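Local atomic coordinates of CalS13 (Micromonospora echinospora, PDB entry 4ZAS), a protein that is probably a pyridoxal-phosphate-dependent sugar aminotransferase that binds dTDP-4-keto-6-deoxyglucose. Residues 89-92 and 93-97; 170-173 and 174-178; 336-339 and 340-344; 352-355 and 356-360. All blocks are in the same frame, centred on the assembly; numbering follows the deposited sequence.

Contacts 1 and 2 are turns of two helices packed on the large mixed sheet, helices 82-94 and 170-180; their centres are 21 Å apart and neither lies at the ligand pocket. Contact 3, in helix 335-344, sits on the other side of the chain's centre from contact 1, 44 Å between centres. Contact 4 is part of the loop that follows that helix and comes to about 7 Å from contact 3 at the nearest atoms. It is the one that reaches the pocket: Val352 touches the bound dTDP-4-keto-6-deoxyglucose, and the side chain of Asn356 is about 10 Å from this ligand. Contacts 3 and 4 also reach the second subunit, through Met339 in contact 3 and through Ser353, Arg354, His359 and Ser360 in contact 4.

Contact 1: residues 89-92 and 93-97; sequences ALSL and AARPG
Arg95 closes the last turn of its helix over Ser91: Arg95 N gives a hydrogen bond to Ser91 O at 2.7 Å. From there the arginine side chain can be walked outward. Its CB rests 3.5 Å from that same Ser91 O. With CG beside the backbone N (chi1 -66°) and a bend at chi3, the chain then turns back along the helix, and at the tip NH1 lies 4.1 Å from Ser91 CB, a loose van der Waals touch, neither square on a face nor at an edge. The guanidinium makes a cation-pi contact with Trp267. This is the C-terminal end of helix 82-94, one of the helices flanking the mixed sheet of the large domain in this fold-type-I aminotransferase family; Leu90 and Ala93 face strand 155-161, and Leu92 packs on helix 237-247. One residue earlier than Ser91, Leu90 O accepts twice, from Ala94 N at 3.1 Å and from Ala93 N at 2.8 Å, the latter arriving well above the carbonyl plane. Ser91 OG hydrogen-bonds to Leu88 O and Arg246 NH1, while Arg246 NH2 bonds to Arg95 O. Beyond the helix Pro96 brings its CA to 3.2 Å from Leu92 O, a CH...O contact.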
loop_
_atom_site.group_PDB
_atom_site.type_symbol
_atom_site.label_atom_id
_atom_site.label_comp_id
_atom_site.label_asym_id
_atom_site.label_seq_id
_atom_site.Cartn_x
_atom_site.Cartn_y
_atom_site.Cartn_z
ATOM N N ALA A 89 -7.366 6.780 7.306
ATOM C CA ALA A 89 -8.403 7.354 8.147
ATOM C C ALA A 89 -7.835 7.848 9.473
ATOM O O ALA A 89 -8.121 8.958 9.907
ATOM C CB ALA A 89 -9.501 6.338 8.381
ATOM N N LEU A 90 -6.994 7.039 10.096
ATOM C CA LEU A 90 -6.433 7.400 11.385
ATOM C C LEU A 90 -5.499 8.615 11.321
ATOM O O LEU A 90 -5.312 9.323 12.328
ATOM C CB LEU A 90 -5.702 6.192 11.964
ATOM C CG LEU A 90 -6.729 5.156 12.419
ATOM C CD1 LEU A 90 -6.059 3.857 12.755
ATOM C CD2 LEU A 90 -7.507 5.687 13.620
ATOM N N SER A 91 -4.957 8.889 10.132
ATOM C CA SER A 91 -4.088 10.036 9.947
ATOM C C SER A 91 -4.851 11.355 10.209
ATOM O O SER A 91 -4.245 12.367 10.559
ATOM C CB SER A 91 -3.501 10.041 8.540
ATOM O OG SER A 91 -4.415 10.596 7.614
ATOM N N LEU A 92 -6.178 11.317 10.086
ATOM C CA LEU A 92 -7.039 12.450 10.425
ATOM C C LEU A 92 -6.932 12.782 11.898
ATOM O O LEU A 92 -7.019 13.953 12.302
ATOM C CB LEU A 92 -8.487 12.136 10.099
ATOM C CG LEU A 92 -8.810 11.926 8.628
ATOM C CD1 LEU A 92 -10.235 11.414 8.500
ATOM C CD2 LEU A 92 -8.623 13.211 7.878
ATOM N N ALA A 93 -6.785 11.731 12.697
ATOM C CA ALA A 93 -6.673 11.874 14.140
ATOM C C ALA A 93 -5.296 12.401 14.512
ATOM O O ALA A 93 -5.160 13.347 15.288
ATOM C CB ALA A 93 -6.937 10.552 14.813
ATOM N N ALA A 94 -4.276 11.783 13.929
ATOM C CA ALA A 94 -2.887 12.143 14.180
ATOM C C ALA A 94 -2.527 13.523 13.622
ATOM O O ALA A 94 -1.825 14.293 14.270
ATOM C CB ALA A 94 -1.982 11.091 13.594
ATOM N N ARG A 95 -2.989 13.808 12.407
ATOM C CA ARG A 95 -2.732 15.078 11.720
ATOM C C ARG A 95 -4.043 15.671 11.232
ATOM O O ARG A 95 -4.475 15.388 10.119
ATOM C CB ARG A 95 -1.782 14.911 10.521
ATOM C CG ARG A 95 -0.350 14.490 10.838
ATOM C CD ARG A 95 0.290 13.660 9.693
ATOM N NE ARG A 95 0.177 14.286 8.386
ATOM C CZ ARG A 95 -0.108 13.630 7.269
ATOM N NH1 ARG A 95 -0.298 12.318 7.285
ATOM N NH2 ARG A 95 -0.195 14.291 6.130
ATOM N N PRO A 96 -4.683 16.499 12.063
ATOM C CA PRO A 96 -6.042 17.012 11.812
ATOM C C PRO A 96 -6.352 17.785 10.493
ATOM O O PRO A 96 -7.414 17.489 9.950
ATOM C CB PRO A 96 -6.277 17.922 13.019
ATOM C CG PRO A 96 -5.455 17.305 14.098
ATOM C CD PRO A 96 -4.201 16.851 13.409
ATOM N N GLY A 97 -5.549 18.712 9.966
ATOM C CA GLY A 97 -4.233 19.111 10.421
ATOM C C GLY A 97 -3.466 19.618 9.205
ATOM O O GLY A 97 -3.759 19.229 8.075
#

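Contact 2: residues 170-173 and 174-178; sequences LNRL and RAVVD
Arg172 spreads its guanidinium over Val176 one turn further along the helix. The CG2 methyl of Val176 sits 3.4 Å from the plane, over the centre of the group, so the flat cation, itself on an exposed residue, covers the buried valine from the solvent side. The arginine gets there with CG swung away from its own backbone N (chi1 -180°) and a bend at chi2, which brings the chain obliquely across Val176. Beyond the methyl, NH2 continues to a salt bridge with Asp145. On the tight side, Leu173 and Val177 run side by side, pointing the same way, with Leu173 CD1 4.1 Å from Val177 CG2. That CG2 also presses to 3.2 Å from Leu173 O, the carbonyl that receives the hydrogen bond from Val177 N at 2.8 Å. Both residues are buried because helix 170-180 is the connection of a beta-alpha-beta unit: Leu173 meets Val160 of strand 155-161 and Val190 of strand 189-193, and Val177 meets Ile158. Val176 is also buried, facing Ala148 of helix 144-150. The outer side is much looser. Asn171, Arg174, Ala175 and Asp178 are exposed like Arg172, and what ties the first three together across the contact is mainly backbone, with Arg174 N bonded to Leu170 O at 2.8 Å and Ala175 N to Asn171 O at 3.0 Å. The long chain of Arg174 leads away from the preceding turn, touching Asn212, while Asp178 OD1 pairs with Arg187 beyond the helix.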
loop_
_atom_site.group_PDB
_atom_site.type_symbol
_atom_site.label_atom_id
_atom_site.label_comp_id
_atom_site.label_asym_id
_atom_site.label_seq_id
_atom_site.Cartn_x
_atom_site.Cartn_y
_atom_site.Cartn_z
ATOM N N LEU A 170 -24.403 0.999 16.734
ATOM C CA LEU A 170 -23.798 2.301 16.465
ATOM C C LEU A 170 -24.523 3.417 17.230
ATOM O O LEU A 170 -23.908 4.384 17.676
ATOM C CB LEU A 170 -23.759 2.576 14.947
ATOM C CG LEU A 170 -22.844 1.652 14.107
ATOM C CD1 LEU A 170 -22.919 1.924 12.595
ATOM C CD2 LEU A 170 -21.396 1.665 14.575
ATOM N N ASN A 171 -25.820 3.250 17.423
ATOM C CA ASN A 171 -26.620 4.198 18.191
ATOM C C ASN A 171 -26.052 4.375 19.604
ATOM O O ASN A 171 -25.920 5.487 20.120
ATOM C CB ASN A 171 -28.052 3.684 18.293
ATOM C CG ASN A 171 -28.863 3.996 17.077
ATOM O OD1 ASN A 171 -28.323 4.423 16.054
ATOM N ND2 ASN A 171 -30.159 3.715 17.146
ATOM N N ARG A 172 -25.710 3.255 20.221
ATOM C CA ARG A 172 -25.142 3.265 21.549
ATOM C C ARG A 172 -23.745 3.870 21.517
ATOM O O ARG A 172 -23.399 4.682 22.366
ATOM C CB ARG A 172 -25.111 1.833 22.104
ATOM C CG ARG A 172 -24.545 1.689 23.493
ATOM C CD ARG A 172 -25.367 2.471 24.503
ATOM N NE ARG A 172 -24.749 2.369 25.815
ATOM C CZ ARG A 172 -24.979 3.197 26.825
ATOM N NH1 ARG A 172 -25.833 4.213 26.695
ATOM N NH2 ARG A 172 -24.340 3.003 27.970
ATOM N N LEU A 173 -22.957 3.472 20.521
ATOM C CA LEU A 173 -21.596 3.962 20.363
ATOM C C LEU A 173 -21.596 5.475 20.307
ATOM O O LEU A 173 -20.792 6.129 20.974
ATOM C CB LEU A 173 -20.954 3.386 19.102
ATOM C CG LEU A 173 -19.598 3.978 18.704
ATOM C CD1 LEU A 173 -18.533 3.615 19.723
ATOM C CD2 LEU A 173 -19.215 3.502 17.321
ATOM N N ARG A 174 -22.543 6.021 19.545
ATOM C CA ARG A 174 -22.670 7.462 19.382
ATOM C C ARG A 174 -23.073 8.110 20.695
ATOM O O ARG A 174 -22.485 9.107 21.095
ATOM C CB ARG A 174 -23.690 7.798 18.286
ATOM C CG ARG A 174 -23.816 9.284 17.976
ATOM C CD ARG A 174 -24.431 9.556 16.606
ATOM N NE ARG A 174 -23.775 10.710 16.018
ATOM C CZ ARG A 174 -22.849 10.673 15.074
ATOM N NH1 ARG A 174 -22.501 9.527 14.515
ATOM N NH2 ARG A 174 -22.311 11.808 14.647
ATOM N N ALA A 175 -24.042 7.525 21.387
ATOM C CA ALA A 175 -24.474 8.080 22.666
ATOM C C ALA A 175 -23.355 8.035 23.698
ATOM O O ALA A 175 -23.164 8.968 24.468
ATOM C CB ALA A 175 -25.678 7.330 23.187
ATOM N N VAL A 176 -22.613 6.940 23.704
ATOM C CA VAL A 176 -21.534 6.765 24.655
ATOM C C VAL A 176 -20.421 7.762 24.340
ATOM O O VAL A 176 -19.900 8.421 25.238
ATOM C CB VAL A 176 -21.061 5.309 24.666
ATOM C CG1 VAL A 176 -19.691 5.187 25.264
ATOM C CG2 VAL A 176 -22.050 4.478 25.432
ATOM N N VAL A 177 -20.054 7.890 23.068
ATOM C CA VAL A 177 -19.023 8.856 22.718
ATOM C C VAL A 177 -19.469 10.268 23.041
ATOM O O VAL A 177 -18.688 11.053 23.575
ATOM C CB VAL A 177 -18.633 8.765 21.241
ATOM C CG1 VAL A 177 -17.779 9.960 20.847
ATOM C CG2 VAL A 177 -17.900 7.452 20.962
ATOM N N ASP A 178 -20.731 10.577 22.760
ATOM C CA ASP A 178 -21.267 11.918 22.982
ATOM C C ASP A 178 -21.320 12.277 24.460
ATOM O O ASP A 178 -21.060 13.425 24.818
ATOM C CB ASP A 178 -22.652 12.074 22.326
ATOM C CG ASP A 178 -22.559 12.221 20.799
ATOM O OD1 ASP A 178 -21.431 12.353 20.281
ATOM O OD2 ASP A 178 -23.600 12.217 20.110
#

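Contact 3: residues 336-339 and 340-344; sequences PAFM and RRLLD
Phe338 and Leu342 form the inward side of helix 335-344, which packs against strand 379-382 of a small three-stranded antiparallel sheet and helix 390-401. The leucine reaches one face of the ring: Leu342 CD1 lies 4.2 Å from the ring centroid of Phe338, 18° off the normal, a CH-pi contact set toward the rim. The second methyl, Leu342 CD2, comes to 4.0 Å from Phe338 CZ, so both branches touch the far end of the ring. With its CG opposite the backbone N (chi1 178°), Phe338 aims the ring into the interior, where Trp404 meets it edge-to-face and Val380 and Ile400 close around it. Shortening Phe338 to an alanine here would probably strip the methyls of Leu342 of their aromatic neighbour and open a gap in front of Trp404. Beneath the pair, Leu342 N bonds to Phe338 O at 3.1 Å. Met339 also touches Val380, and in addition Thr349 and Thr259 of the second subunit. On the outer side, Arg340 NH1 makes a salt bridge to Asp344 OD1 at 2.9 Å, one turn apart, and Arg341 NH2 bonds to Ser402 OG. The chemistry thus divides by side, with apolar and aromatic surfaces inward and polar and charged groups outward, where exposure to water is likely to weaken the attraction between Arg340 and Asp344.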
loop_
_atom_site.group_PDB
_atom_site.type_symbol
_atom_site.label_atom_id
_atom_site.label_comp_id
_atom_site.label_asym_id
_atom_site.label_seq_id
_atom_site.Cartn_x
_atom_site.Cartn_y
_atom_site.Cartn_z
ATOM N N PRO A 336 -9.940 -27.181 20.833
ATOM C CA PRO A 336 -9.026 -27.997 20.019
ATOM C C PRO A 336 -9.633 -29.328 19.550
ATOM O O PRO A 336 -9.436 -29.702 18.392
ATOM C CB PRO A 336 -7.847 -28.252 20.965
ATOM C CG PRO A 336 -7.880 -27.128 21.936
ATOM C CD PRO A 336 -9.334 -26.811 22.128
ATOM N N ALA A 337 -10.366 -30.020 20.423
ATOM C CA ALA A 337 -11.015 -31.268 20.028
ATOM C C ALA A 337 -12.117 -30.971 19.012
ATOM O O ALA A 337 -12.343 -31.757 18.093
ATOM C CB ALA A 337 -11.564 -32.023 21.248
ATOM N N PHE A 338 -12.779 -29.827 19.160
ATOM C CA PHE A 338 -13.822 -29.418 18.216
ATOM C C PHE A 338 -13.272 -29.254 16.790
ATOM O O PHE A 338 -13.765 -29.857 15.839
ATOM C CB PHE A 338 -14.454 -28.098 18.667
ATOM C CG PHE A 338 -15.520 -27.568 17.731
ATOM C CD1 PHE A 338 -16.814 -28.046 17.784
ATOM C CD2 PHE A 338 -15.211 -26.608 16.773
ATOM C CE1 PHE A 338 -17.788 -27.558 16.929
ATOM C CE2 PHE A 338 -16.180 -26.127 15.910
ATOM C CZ PHE A 338 -17.472 -26.608 15.993
ATOM N N MET A 339 -12.237 -28.437 16.659
ATOM C CA MET A 339 -11.641 -28.137 15.357
ATOM C C MET A 339 -11.079 -29.411 14.773
ATOM O O MET A 339 -11.182 -29.645 13.571
ATOM C CB MET A 339 -10.552 -27.067 15.491
ATOM C CG MET A 339 -11.031 -25.824 16.211
ATOM S SD MET A 339 -9.891 -24.445 16.138
ATOM C CE MET A 339 -8.745 -24.918 17.446
ATOM N N ARG A 340 -10.495 -30.235 15.634
ATOM C CA ARG A 340 -9.911 -31.492 15.193
ATOM C C ARG A 340 -10.974 -32.414 14.604
ATOM O O ARG A 340 -10.793 -32.983 13.531
ATOM C CB ARG A 340 -9.220 -32.184 16.365
ATOM C CG ARG A 340 -8.465 -33.446 16.020
ATOM C CD ARG A 340 -7.502 -33.218 14.866
ATOM N NE ARG A 340 -6.406 -34.179 14.918
ATOM C CZ ARG A 340 -6.510 -35.453 14.550
ATOM N NH1 ARG A 340 -7.653 -35.908 14.053
ATOM N NH2 ARG A 340 -5.464 -36.264 14.649
ATOM N N ARG A 341 -12.103 -32.520 15.298
ATOM C CA ARG A 341 -13.210 -33.370 14.870
ATOM C C ARG A 341 -13.746 -32.935 13.506
ATOM O O ARG A 341 -13.917 -33.763 12.612
ATOM C CB ARG A 341 -14.326 -33.327 15.916
ATOM C CG ARG A 341 -15.557 -34.176 15.646
ATOM C CD ARG A 341 -15.372 -35.613 16.052
ATOM N NE ARG A 341 -16.671 -36.286 16.105
ATOM C CZ ARG A 341 -16.854 -37.568 16.425
ATOM N NH1 ARG A 341 -15.815 -38.341 16.727
ATOM N NH2 ARG A 341 -18.085 -38.073 16.464
ATOM N N LEU A 342 -13.996 -31.637 13.341
ATOM C CA LEU A 342 -14.535 -31.135 12.078
ATOM C C LEU A 342 -13.513 -31.248 10.952
ATOM O O LEU A 342 -13.890 -31.386 9.790
ATOM C CB LEU A 342 -15.001 -29.685 12.200
ATOM C CG LEU A 342 -16.495 -29.501 12.463
ATOM C CD1 LEU A 342 -16.841 -30.014 13.831
ATOM C CD2 LEU A 342 -16.906 -28.038 12.323
ATOM N N LEU A 343 -12.227 -31.202 11.291
ATOM C CA LEU A 343 -11.188 -31.334 10.272
ATOM C C LEU A 343 -11.220 -32.739 9.675
ATOM O O LEU A 343 -11.070 -32.908 8.471
ATOM C CB LEU A 343 -9.798 -31.072 10.850
ATOM C CG LEU A 343 -8.681 -31.026 9.806
ATOM C CD1 LEU A 343 -8.924 -29.890 8.820
ATOM C CD2 LEU A 343 -7.297 -30.963 10.435
ATOM N N ASP A 344 -11.467 -33.736 10.519
ATOM C CA ASP A 344 -11.575 -35.126 10.072
ATOM C C ASP A 344 -12.760 -35.359 9.138
ATOM O O ASP A 344 -12.744 -36.280 8.327
ATOM C CB ASP A 344 -11.702 -36.056 11.273
ATOM C CG ASP A 344 -10.473 -36.038 12.163
ATOM O OD1 ASP A 344 -9.449 -35.425 11.779
ATOM O OD2 ASP A 344 -10.522 -36.664 13.242
#

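Contact 4: residues 352-355 and 356-360; sequences VSRR and NDAHS
The guanidinium of Arg354 carries Ala358 CB over the centre of one face, 3.5 Å above the plane, and has the His359 ring near its edge, the two planes 72° apart. The other flat pair is Arg355 and Asp357, whose guanidinium and carboxylate planes differ by 32°. All five residues belong to the loop between helices 335-344 and 370-375, where a 3-10 turn at 356-358 is closed by Ala358 N bonding to Arg355 O at 3.1 Å. Arg355 grips the carboxylate side-on: NE meets Asp357 OD1 in the guanidinium plane at 2.9 Å, on the syn lone pair, and NH2 meets Asp357 OD2 at 3.0 Å, somewhat out of plane. Since Arg355 NH1 also pairs with Asp373, a leucine in its place is likely to leave two carboxylates without their cation and Asp357 free to turn. Arg354 keeps its chain extended from CG to NE, which carries its NH1 to a salt bridge with Asp263 of the second subunit, while His359 NE2 bonds to Glu117. The loop therefore links the subunit interface to the pocket, where Val352 touches the bound sugar nucleotide. Asn356 OD1 is held by Asn120, and Asn356 ND2 gives a weak bond to Arg354 O at 2.8 Å, bent to 129° at the hydrogen.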
loop_
_atom_site.group_PDB
_atom_site.type_symbol
_atom_site.label_atom_id
_atom_site.label_comp_id
_atom_site.label_asym_id
_atom_site.label_seq_id
_atom_site.Cartn_x
_atom_site.Cartn_y
_atom_site.Cartn_z
ATOM N N VAL A 352 -9.087 -17.649 13.304
ATOM C CA VAL A 352 -8.907 -16.492 12.408
ATOM C C VAL A 352 -7.739 -15.559 12.771
ATOM O O VAL A 352 -6.828 -15.360 11.952
ATOM C CB VAL A 352 -10.197 -15.692 12.301
ATOM C CG1 VAL A 352 -9.969 -14.424 11.464
ATOM C CG2 VAL A 352 -11.275 -16.572 11.705
ATOM N N SER A 353 -7.750 -14.987 13.971
ATOM C CA SER A 353 -6.602 -14.206 14.419
ATOM C C SER A 353 -6.398 -14.279 15.922
ATOM O O SER A 353 -7.331 -14.529 16.688
ATOM C CB SER A 353 -6.738 -12.747 13.968
ATOM O OG SER A 353 -7.884 -12.149 14.529
ATOM N N ARG A 354 -5.157 -14.074 16.343
ATOM C CA ARG A 354 -4.842 -14.037 17.770
ATOM C C ARG A 354 -5.326 -12.716 18.378
ATOM O O ARG A 354 -5.321 -11.680 17.692
ATOM C CB ARG A 354 -3.339 -14.199 17.989
ATOM C CG ARG A 354 -2.922 -14.357 19.440
ATOM C CD ARG A 354 -1.424 -14.302 19.556
ATOM N NE ARG A 354 -0.930 -14.728 20.856
ATOM C CZ ARG A 354 0.236 -14.332 21.357
ATOM N NH1 ARG A 354 0.996 -13.484 20.668
ATOM N NH2 ARG A 354 0.634 -14.762 22.551
ATOM N N ARG A 355 -5.763 -12.755 19.639
ATOM C CA ARG A 355 -6.117 -11.520 20.345
ATOM C C ARG A 355 -4.909 -10.590 20.238
ATOM O O ARG A 355 -3.815 -10.939 20.686
ATOM C CB ARG A 355 -6.510 -11.797 21.814
ATOM C CG ARG A 355 -5.528 -12.662 22.624
ATOM C CD ARG A 355 -6.072 -12.977 24.006
ATOM N NE ARG A 355 -6.354 -11.774 24.787
ATOM C CZ ARG A 355 -6.965 -11.770 25.975
ATOM N NH1 ARG A 355 -7.388 -12.907 26.517
ATOM N NH2 ARG A 355 -7.176 -10.622 26.618
ATOM N N ASN A 356 -5.087 -9.426 19.626
ATOM C CA ASN A 356 -3.914 -8.605 19.269
ATOM C C ASN A 356 -3.162 -8.136 20.504
ATOM O O ASN A 356 -1.966 -7.878 20.442
ATOM C CB ASN A 356 -4.296 -7.377 18.425
ATOM C CG ASN A 356 -4.887 -7.734 17.067
ATOM O OD1 ASN A 356 -5.266 -6.844 16.300
ATOM N ND2 ASN A 356 -4.982 -9.015 16.768
ATOM N N ASP A 357 -3.859 -8.045 21.629
ATOM C CA ASP A 357 -3.253 -7.522 22.841
ATOM C C ASP A 357 -2.179 -8.444 23.410
ATOM O O ASP A 357 -1.425 -8.041 24.293
ATOM C CB ASP A 357 -4.329 -7.238 23.903
ATOM C CG ASP A 357 -5.024 -8.487 24.381
ATOM O OD1 ASP A 357 -5.409 -9.320 23.525
ATOM O OD2 ASP A 357 -5.175 -8.632 25.616
ATOM N N ALA A 358 -2.099 -9.679 22.922
ATOM C CA ALA A 358 -1.131 -10.632 23.476
ATOM C C ALA A 358 0.211 -10.573 22.747
ATOM O O ALA A 358 1.193 -11.163 23.191
ATOM C CB ALA A 358 -1.686 -12.061 23.435
ATOM N N HIS A 359 0.244 -9.874 21.620
ATOM C CA HIS A 359 1.471 -9.754 20.846
ATOM C C HIS A 359 2.581 -8.988 21.576
ATOM O O HIS A 359 2.333 -7.992 22.247
ATOM C CB HIS A 359 1.164 -9.073 19.514
ATOM C CG HIS A 359 0.470 -9.952 18.522
ATOM N ND1 HIS A 359 0.890 -11.235 18.243
ATOM C CD2 HIS A 359 -0.600 -9.727 17.726
ATOM C CE1 HIS A 359 0.106 -11.759 17.319
ATOM N NE2 HIS A 359 -0.808 -10.867 16.991
ATOM N N SER A 360 3.807 -9.479 21.434
ATOM C CA SER A 360 4.993 -8.864 22.024
ATOM C C SER A 360 5.145 -7.404 21.669
ATOM O O SER A 360 5.557 -6.606 22.495
ATOM C CB SER A 360 6.238 -9.602 21.571
ATOM O OG SER A 360 6.001 -10.982 21.622
#